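Local coordinates for protein type III restriction-modification enzyme EcoP15I Mod subunit (PDB 4ZCF) that methylates the adenine at the fifth position of the DNA site 5'-CAGCAG-3' using S-adenosyl-L-methionine and joins the Res subunit for restriction, at residues Y113-P124 and E187-S198. Numbering follows the deposited sequence.
Sequences YAEKVKMIYIDP and ELMREDGTIFIS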
ATOM      1  N   TYR A 113     -10.356   3.765  16.790  1.00 37.82           N
ATOM      2  CA  TYR A 113      -9.786   4.382  15.589  1.00 39.00           C
ATOM      3  C   TYR A 113      -9.490   3.506  14.400  1.00 47.34           C
ATOM      4  O   TYR A 113      -9.059   4.023  13.369  1.00 47.04           O
ATOM      5  CB  TYR A 113      -8.588   5.282  15.947  1.00 39.46           C
ATOM      6  CG  TYR A 113      -9.018   6.446  16.812  1.00 39.47           C
ATOM      7  CD1 TYR A 113      -9.487   7.622  16.244  1.00 41.88           C
ATOM      8  CD2 TYR A 113      -9.075   6.324  18.203  1.00 38.28           C
ATOM      9  CE1 TYR A 113      -9.931   8.678  17.037  1.00 44.43           C
ATOM     10  CE2 TYR A 113      -9.555   7.353  18.998  1.00 37.31           C
ATOM     11  CZ  TYR A 113      -9.964   8.535  18.416  1.00 45.86           C
ATOM     12  OH  TYR A 113     -10.382   9.576  19.207  1.00 48.10           O
ATOM     13  N   ALA A 114      -9.592   2.209  14.515  1.00 47.15           N
ATOM     14  CA  ALA A 114      -9.624   1.394  13.336  1.00 48.35           C
ATOM     15  C   ALA A 114     -10.973   1.545  12.715  1.00 55.19           C
ATOM     16  O   ALA A 114     -11.929   1.621  13.430  1.00 58.39           O
ATOM     17  CB  ALA A 114      -9.382  -0.033  13.721  1.00 48.76           C
ATOM     18  N   GLU A 115     -11.101   1.521  11.402  1.00 49.31           N
ATOM     19  CA  GLU A 115     -10.248   2.182  10.453  1.00 47.47           C
ATOM     20  C   GLU A 115     -10.867   3.530  10.202  1.00 46.28           C
ATOM     21  O   GLU A 115     -11.802   3.633   9.460  1.00 43.67           O
ATOM     22  CB  GLU A 115     -10.310   1.400   9.141  1.00 48.83           C
ATOM     23  CG  GLU A 115     -10.616  -0.094   9.264  1.00 57.52           C
ATOM     24  CD  GLU A 115     -11.044  -0.784   7.981  1.00 73.93           C
ATOM     25  OE1 GLU A 115     -12.091  -0.451   7.434  1.00 63.80           O
ATOM     26  OE2 GLU A 115     -10.360  -1.709   7.533  1.00 66.56           O
ATOM     27  N   LYS A 116     -10.336   4.569  10.814  1.00 40.36           N
ATOM     28  CA  LYS A 116     -10.983   5.880  10.799  1.00 38.80           C
ATOM     29  C   LYS A 116     -10.123   7.034  10.369  1.00 39.34           C
ATOM     30  O   LYS A 116     -10.676   8.113  10.131  1.00 38.89           O
ATOM     31  CB  LYS A 116     -11.600   6.191  12.180  1.00 41.40           C
ATOM     32  CG  LYS A 116     -12.575   5.152  12.667  1.00 38.94           C
ATOM     33  CD  LYS A 116     -13.907   5.734  13.056  1.00 39.78           C
ATOM     34  CE  LYS A 116     -14.889   4.623  13.378  1.00 42.36           C
ATOM     35  NZ  LYS A 116     -14.341   3.693  14.424  1.00 51.21           N
ATOM     36  N   VAL A 117      -8.780   6.829  10.314  1.00 32.63           N
ATOM     37  CA  VAL A 117      -7.753   7.814   9.918  1.00 30.78           C
ATOM     38  C   VAL A 117      -7.690   7.935   8.390  1.00 35.92           C
ATOM     39  O   VAL A 117      -7.559   6.918   7.713  1.00 36.07           O
ATOM     40  CB  VAL A 117      -6.367   7.455  10.540  1.00 32.34           C
ATOM     41  CG1 VAL A 117      -5.340   8.546  10.296  1.00 31.42           C
ATOM     42  CG2 VAL A 117      -6.492   7.186  12.034  1.00 31.64           C
ATOM     43  N   LYS A 118      -7.793   9.167   7.848  1.00 33.10           N
ATOM     44  CA  LYS A 118      -7.729   9.402   6.391  1.00 31.96           C
ATOM     45  C   LYS A 118      -6.285   9.526   5.928  1.00 36.82           C
ATOM     46  O   LYS A 118      -5.972   9.181   4.787  1.00 36.90           O
ATOM     47  CB  LYS A 118      -8.491  10.679   5.994  1.00 32.55           C
ATOM     48  CG  LYS A 118      -9.091  10.628   4.584  1.00 31.76           C
ATOM     49  CD  LYS A 118      -9.775  11.944   4.232  1.00 47.37           C
ATOM     50  CE  LYS A 118     -10.562  11.948   2.926  1.00 57.74           C
ATOM     51  NZ  LYS A 118      -9.780  11.455   1.756  1.00 51.71           N
ATOM     52  N   MET A 119      -5.406  10.077   6.791  1.00 32.25           N
ATOM     53  CA  MET A 119      -4.008  10.284   6.436  1.00 30.26           C
ATOM     54  C   MET A 119      -3.105  10.148   7.624  1.00 32.97           C
ATOM     55  O   MET A 119      -3.425  10.628   8.707  1.00 33.65           O
ATOM     56  CB  MET A 119      -3.818  11.680   5.809  1.00 32.45           C
ATOM     57  CG  MET A 119      -2.492  11.863   5.094  1.00 37.02           C
ATOM     58  SD  MET A 119      -2.114  13.617   4.805  1.00 42.05           S
ATOM     59  CE  MET A 119      -0.414  13.623   5.045  1.00 36.74           C
ATOM     60  N   ILE A 120      -1.939   9.558   7.391  1.00 27.75           N
ATOM     61  CA  ILE A 120      -0.855   9.453   8.342  1.00 26.33           C
ATOM     62  C   ILE A 120       0.348  10.103   7.718  1.00 34.30           C
ATOM     63  O   ILE A 120       0.716   9.759   6.595  1.00 34.30           O
ATOM     64  CB  ILE A 120      -0.540   7.986   8.752  1.00 27.81           C
ATOM     65  CG1 ILE A 120      -1.779   7.302   9.441  1.00 27.07           C
ATOM     66  CG2 ILE A 120       0.748   7.901   9.613  1.00 24.04           C
ATOM     67  CD1 ILE A 120      -1.563   5.824   9.855  1.00 17.43           C
ATOM     68  N   TYR A 121       0.949  11.075   8.426  1.00 33.30           N
ATOM     69  CA  TYR A 121       2.224  11.665   8.043  1.00 32.47           C
ATOM     70  C   TYR A 121       3.162  11.392   9.191  1.00 34.19           C
ATOM     71  O   TYR A 121       2.822  11.692  10.318  1.00 34.73           O
ATOM     72  CB  TYR A 121       2.176  13.186   7.758  1.00 34.39           C
ATOM     73  CG  TYR A 121       3.582  13.714   7.516  1.00 35.52           C
ATOM     74  CD1 TYR A 121       4.302  13.338   6.378  1.00 36.68           C
ATOM     75  CD2 TYR A 121       4.265  14.409   8.511  1.00 35.90           C
ATOM     76  CE1 TYR A 121       5.630  13.711   6.203  1.00 33.41           C
ATOM     77  CE2 TYR A 121       5.610  14.742   8.364  1.00 37.18           C
ATOM     78  CZ  TYR A 121       6.276  14.419   7.194  1.00 38.78           C
ATOM     79  OH  TYR A 121       7.588  14.764   7.028  1.00 37.09           O
ATOM     80  N   ILE A 122       4.330  10.843   8.926  1.00 31.04           N
ATOM     81  CA  ILE A 122       5.331  10.601   9.973  1.00 30.74           C
ATOM     82  C   ILE A 122       6.733  10.996   9.535  1.00 32.57           C
ATOM     83  O   ILE A 122       7.090  10.807   8.381  1.00 29.85           O
ATOM     84  CB  ILE A 122       5.311   9.186  10.662  1.00 32.78           C
ATOM     85  CG1 ILE A 122       5.264   8.020   9.675  1.00 31.44           C
ATOM     86  CG2 ILE A 122       4.263   9.097  11.755  1.00 33.01           C
ATOM     87  CD1 ILE A 122       5.957   6.720  10.239  1.00 31.78           C
ATOM     88  N   ASP A 123       7.515  11.569  10.462  1.00 31.35           N
ATOM     89  CA  ASP A 123       8.916  11.899  10.225  1.00 32.12           C
ATOM     90  C   ASP A 123       9.711  11.041  11.224  1.00 38.89           C
ATOM     91  O   ASP A 123       9.966  11.459  12.353  1.00 39.98           O
ATOM     92  CB  ASP A 123       9.172  13.400  10.355  1.00 33.67           C
ATOM     93  CG  ASP A 123      10.610  13.863  10.260  1.00 45.70           C
ATOM     94  OD1 ASP A 123      11.403  13.205   9.556  1.00 48.72           O
ATOM     95  OD2 ASP A 123      10.921  14.947  10.814  1.00 48.69           O
ATOM     96  N   PRO A 124      10.008   9.777  10.869  1.00 35.55           N
ATOM     97  CA  PRO A 124      10.707   8.911  11.818  1.00 35.39           C
ATOM     98  C   PRO A 124      12.187   9.265  11.891  1.00 38.33           C
ATOM     99  O   PRO A 124      12.654  10.051  11.071  1.00 38.47           O
ATOM    100  CB  PRO A 124      10.478   7.516  11.233  1.00 36.95           C
ATOM    101  CG  PRO A 124      10.441   7.735   9.771  1.00 41.61           C
ATOM    102  CD  PRO A 124       9.751   9.074   9.595  1.00 37.76           C
ATOM    103  N   GLU A 187      -3.825  -0.624  10.647  1.00 35.63           N
ATOM    104  CA  GLU A 187      -5.103  -0.969  11.230  1.00 35.57           C
ATOM    105  C   GLU A 187      -6.007   0.245  11.417  1.00 41.10           C
ATOM    106  O   GLU A 187      -7.222   0.118  11.268  1.00 41.31           O
ATOM    107  CB  GLU A 187      -4.882  -1.664  12.576  1.00 37.88           C
ATOM    108  CG  GLU A 187      -3.883  -2.829  12.545  1.00 53.11           C
ATOM    109  CD  GLU A 187      -3.904  -3.798  13.715  1.00 73.52           C
ATOM    110  OE1 GLU A 187      -4.902  -3.802  14.471  1.00 61.26           O
ATOM    111  OE2 GLU A 187      -2.942  -4.591  13.846  1.00 74.20           O
ATOM    112  N   LEU A 188      -5.419   1.433  11.704  1.00 37.32           N
ATOM    113  CA  LEU A 188      -6.162   2.677  11.957  1.00 35.87           C
ATOM    114  C   LEU A 188      -6.623   3.384  10.712  1.00 39.80           C
ATOM    115  O   LEU A 188      -7.537   4.220  10.760  1.00 38.93           O
ATOM    116  CB  LEU A 188      -5.333   3.633  12.820  1.00 35.55           C
ATOM    117  CG  LEU A 188      -4.811   3.115  14.187  1.00 37.80           C
ATOM    118  CD1 LEU A 188      -4.210   4.263  14.967  1.00 36.02           C
ATOM    119  CD2 LEU A 188      -5.931   2.418  15.016  1.00 35.22           C
ATOM    120  N   MET A 189      -6.007   3.011   9.577  1.00 35.79           N
ATOM    121  CA  MET A 189      -6.249   3.578   8.268  1.00 33.18           C
ATOM    122  C   MET A 189      -7.537   3.146   7.667  1.00 38.80           C
ATOM    123  O   MET A 189      -7.788   1.954   7.515  1.00 39.96           O
ATOM    124  CB  MET A 189      -5.110   3.202   7.324  1.00 35.00           C
ATOM    125  CG  MET A 189      -3.821   3.918   7.618  1.00 39.06           C
ATOM    126  SD  MET A 189      -2.414   3.349   6.637  1.00 43.49           S
ATOM    127  CE  MET A 189      -2.943   3.878   5.057  1.00 40.21           C
ATOM    128  N   ARG A 190      -8.315   4.127   7.205  1.00 36.96           N
ATOM    129  CA  ARG A 190      -9.537   3.947   6.418  1.00 35.99           C
ATOM    130  C   ARG A 190      -9.088   3.244   5.111  1.00 43.33           C
ATOM    131  O   ARG A 190      -7.935   3.423   4.681  1.00 44.12           O
ATOM    132  CB  ARG A 190     -10.064   5.334   6.054  1.00 31.51           C
ATOM    133  CG  ARG A 190     -11.360   5.761   6.718  1.00 30.35           C
ATOM    134  CD  ARG A 190     -11.562   7.280   6.648  1.00 37.43           C
ATOM    135  NE  ARG A 190     -11.886   7.750   5.299  1.00 45.67           N
ATOM    136  CZ  ARG A 190     -12.371   8.961   5.005  1.00 61.39           C
ATOM    137  NH1 ARG A 190     -12.586   9.855   5.969  1.00 39.04           N
ATOM    138  NH2 ARG A 190     -12.642   9.289   3.742  1.00 44.49           N
ATOM    139  N   GLU A 191      -9.967   2.460   4.479  1.00 40.08           N
ATOM    140  CA  GLU A 191      -9.612   1.762   3.232  1.00 39.76           C
ATOM    141  C   GLU A 191      -9.136   2.727   2.133  1.00 42.25           C
ATOM    142  O   GLU A 191      -8.210   2.415   1.398  1.00 42.55           O
ATOM    143  CB  GLU A 191     -10.779   0.908   2.748  1.00 41.32           C
ATOM    144  CG  GLU A 191     -11.024  -0.297   3.643  1.00 54.92           C
ATOM    145  CD  GLU A 191     -10.649  -1.625   3.018  1.00 77.35           C
ATOM    146  OE1 GLU A 191     -11.491  -2.185   2.275  1.00 65.53           O
ATOM    147  OE2 GLU A 191      -9.508  -2.092   3.245  1.00 67.88           O
ATOM    148  N   ASP A 192      -9.741   3.914   2.073  1.00 37.30           N
ATOM    149  CA  ASP A 192      -9.446   4.982   1.113  1.00 35.44           C
ATOM    150  C   ASP A 192      -8.330   5.923   1.634  1.00 36.52           C
ATOM    151  O   ASP A 192      -8.109   6.978   1.058  1.00 34.50           O
ATOM    152  CB  ASP A 192     -10.754   5.765   0.818  1.00 35.92           C
ATOM    153  CG  ASP A 192     -11.331   6.616   1.942  1.00 45.03           C
ATOM    154  OD1 ASP A 192     -10.932   6.416   3.121  1.00 46.43           O
ATOM    155  OD2 ASP A 192     -12.177   7.478   1.652  1.00 50.03           O
ATOM    156  N   GLY A 193      -7.721   5.540   2.763  1.00 33.21           N
ATOM    157  CA  GLY A 193      -6.688   6.267   3.490  1.00 31.49           C
ATOM    158  C   GLY A 193      -5.293   6.025   2.974  1.00 35.33           C
ATOM    159  O   GLY A 193      -5.072   5.108   2.174  1.00 34.78           O
ATOM    160  N   THR A 194      -4.348   6.910   3.391  1.00 33.41           N
ATOM    161  CA  THR A 194      -2.942   6.942   2.960  1.00 32.96           C
ATOM    162  C   THR A 194      -1.950   7.245   4.073  1.00 36.84           C
ATOM    163  O   THR A 194      -2.262   7.969   5.005  1.00 38.26           O
ATOM    164  CB  THR A 194      -2.723   7.987   1.830  1.00 38.89           C
ATOM    165  OG1 THR A 194      -3.331   9.229   2.181  1.00 42.35           O
ATOM    166  CG2 THR A 194      -3.224   7.525   0.475  1.00 30.87           C
ATOM    167  N   ILE A 195      -0.749   6.699   3.951  1.00 32.68           N
ATOM    168  CA  ILE A 195       0.391   6.960   4.817  1.00 32.18           C
ATOM    169  C   ILE A 195       1.458   7.670   3.969  1.00 33.87           C
ATOM    170  O   ILE A 195       1.632   7.321   2.815  1.00 34.41           O
ATOM    171  CB  ILE A 195       0.936   5.703   5.584  1.00 35.35           C
ATOM    172  CG1 ILE A 195       2.114   6.082   6.527  1.00 35.74           C
ATOM    173  CG2 ILE A 195       1.300   4.544   4.637  1.00 35.66           C
ATOM    174  CD1 ILE A 195       2.425   5.123   7.648  1.00 46.02           C
ATOM    175  N   PHE A 196       2.130   8.681   4.538  1.00 29.71           N
ATOM    176  CA  PHE A 196       3.245   9.474   3.984  1.00 27.44           C
ATOM    177  C   PHE A 196       4.419   9.322   4.989  1.00 32.83           C
ATOM    178  O   PHE A 196       4.213   9.495   6.192  1.00 32.89           O
ATOM    179  CB  PHE A 196       2.806  10.948   3.870  1.00 27.68           C
ATOM    180  CG  PHE A 196       1.844  11.290   2.751  1.00 26.94           C
ATOM    181  CD1 PHE A 196       0.509  10.934   2.826  1.00 28.02           C
ATOM    182  CD2 PHE A 196       2.278  11.985   1.627  1.00 29.48           C
ATOM    183  CE1 PHE A 196      -0.381  11.244   1.783  1.00 28.82           C
ATOM    184  CE2 PHE A 196       1.382  12.319   0.598  1.00 31.89           C
ATOM    185  CZ  PHE A 196       0.052  11.963   0.695  1.00 28.74           C
ATOM    186  N   ILE A 197       5.617   8.893   4.520  1.00 30.57           N
ATOM    187  CA  ILE A 197       6.805   8.663   5.366  1.00 28.52           C
ATOM    188  C   ILE A 197       8.024   9.370   4.832  1.00 33.65           C
ATOM    189  O   ILE A 197       8.525   9.001   3.766  1.00 34.06           O
ATOM    190  CB  ILE A 197       7.131   7.164   5.643  1.00 30.97           C
ATOM    191  CG1 ILE A 197       5.866   6.311   5.901  1.00 30.68           C
ATOM    192  CG2 ILE A 197       8.170   7.028   6.796  1.00 30.12           C
ATOM    193  CD1 ILE A 197       6.087   4.806   5.958  1.00 31.55           C
ATOM    194  N   SER A 198       8.531  10.363   5.594  1.00 31.44           N
ATOM    195  CA  SER A 198       9.747  11.110   5.274  1.00 31.77           C
ATOM    196  C   SER A 198      10.951  10.267   5.618  1.00 36.64           C
ATOM    197  O   SER A 198      10.996   9.674   6.693  1.00 35.46           O
ATOM    198  CB  SER A 198       9.835  12.397   6.094  1.00 35.70           C
ATOM    199  OG  SER A 198       8.997  13.411   5.571  1.00 40.69           O
TER
HETATM  200  O   HOH W   1     -11.050  10.447   8.926  1.00 36.32           O
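K118 lies with its aliphatic chain across the guanidinium of R190, CG centred over one face 3.7 Å from CZ, although both side chains are cationic. D192, and E434 at NH1, probably offset the like charges: the D192 carboxylate takes R190 NE on OD1 (2.7 Å) and NH2 on OD2, each through a syn lone pair. A bend at chi3 (72°) turns the R190 guanidinium back to this grip, and a leucine in its place would probably leave D192 and E434 without their cationic mate and the K118 methylenes without a flat surface. L188 O accepts from both K116 N and V117 N, and R190 N returns a nearly straight bond (176°) to V117 O. Beyond the turn R190-G193 the strands run parallel, 7° apart, joined in a ladder from T194 N to K118 O through to S198 N to I122 O. I120 CG2 meets I195 CD1 at 3.8 Å on one face, branched residues suiting a buried sheet. On the other, flexible M119 lays CE on F196 CD1 (3.6 Å) and sets SD obliquely over the ring, 4.8 Å from its centroid, a Met-aromatic contact. Two neighbouring parallel strands joined through helices, the first leading into the predicted S-adenosylmethionine-binding segment from D123, mark the Rossmann-like methyltransferase core.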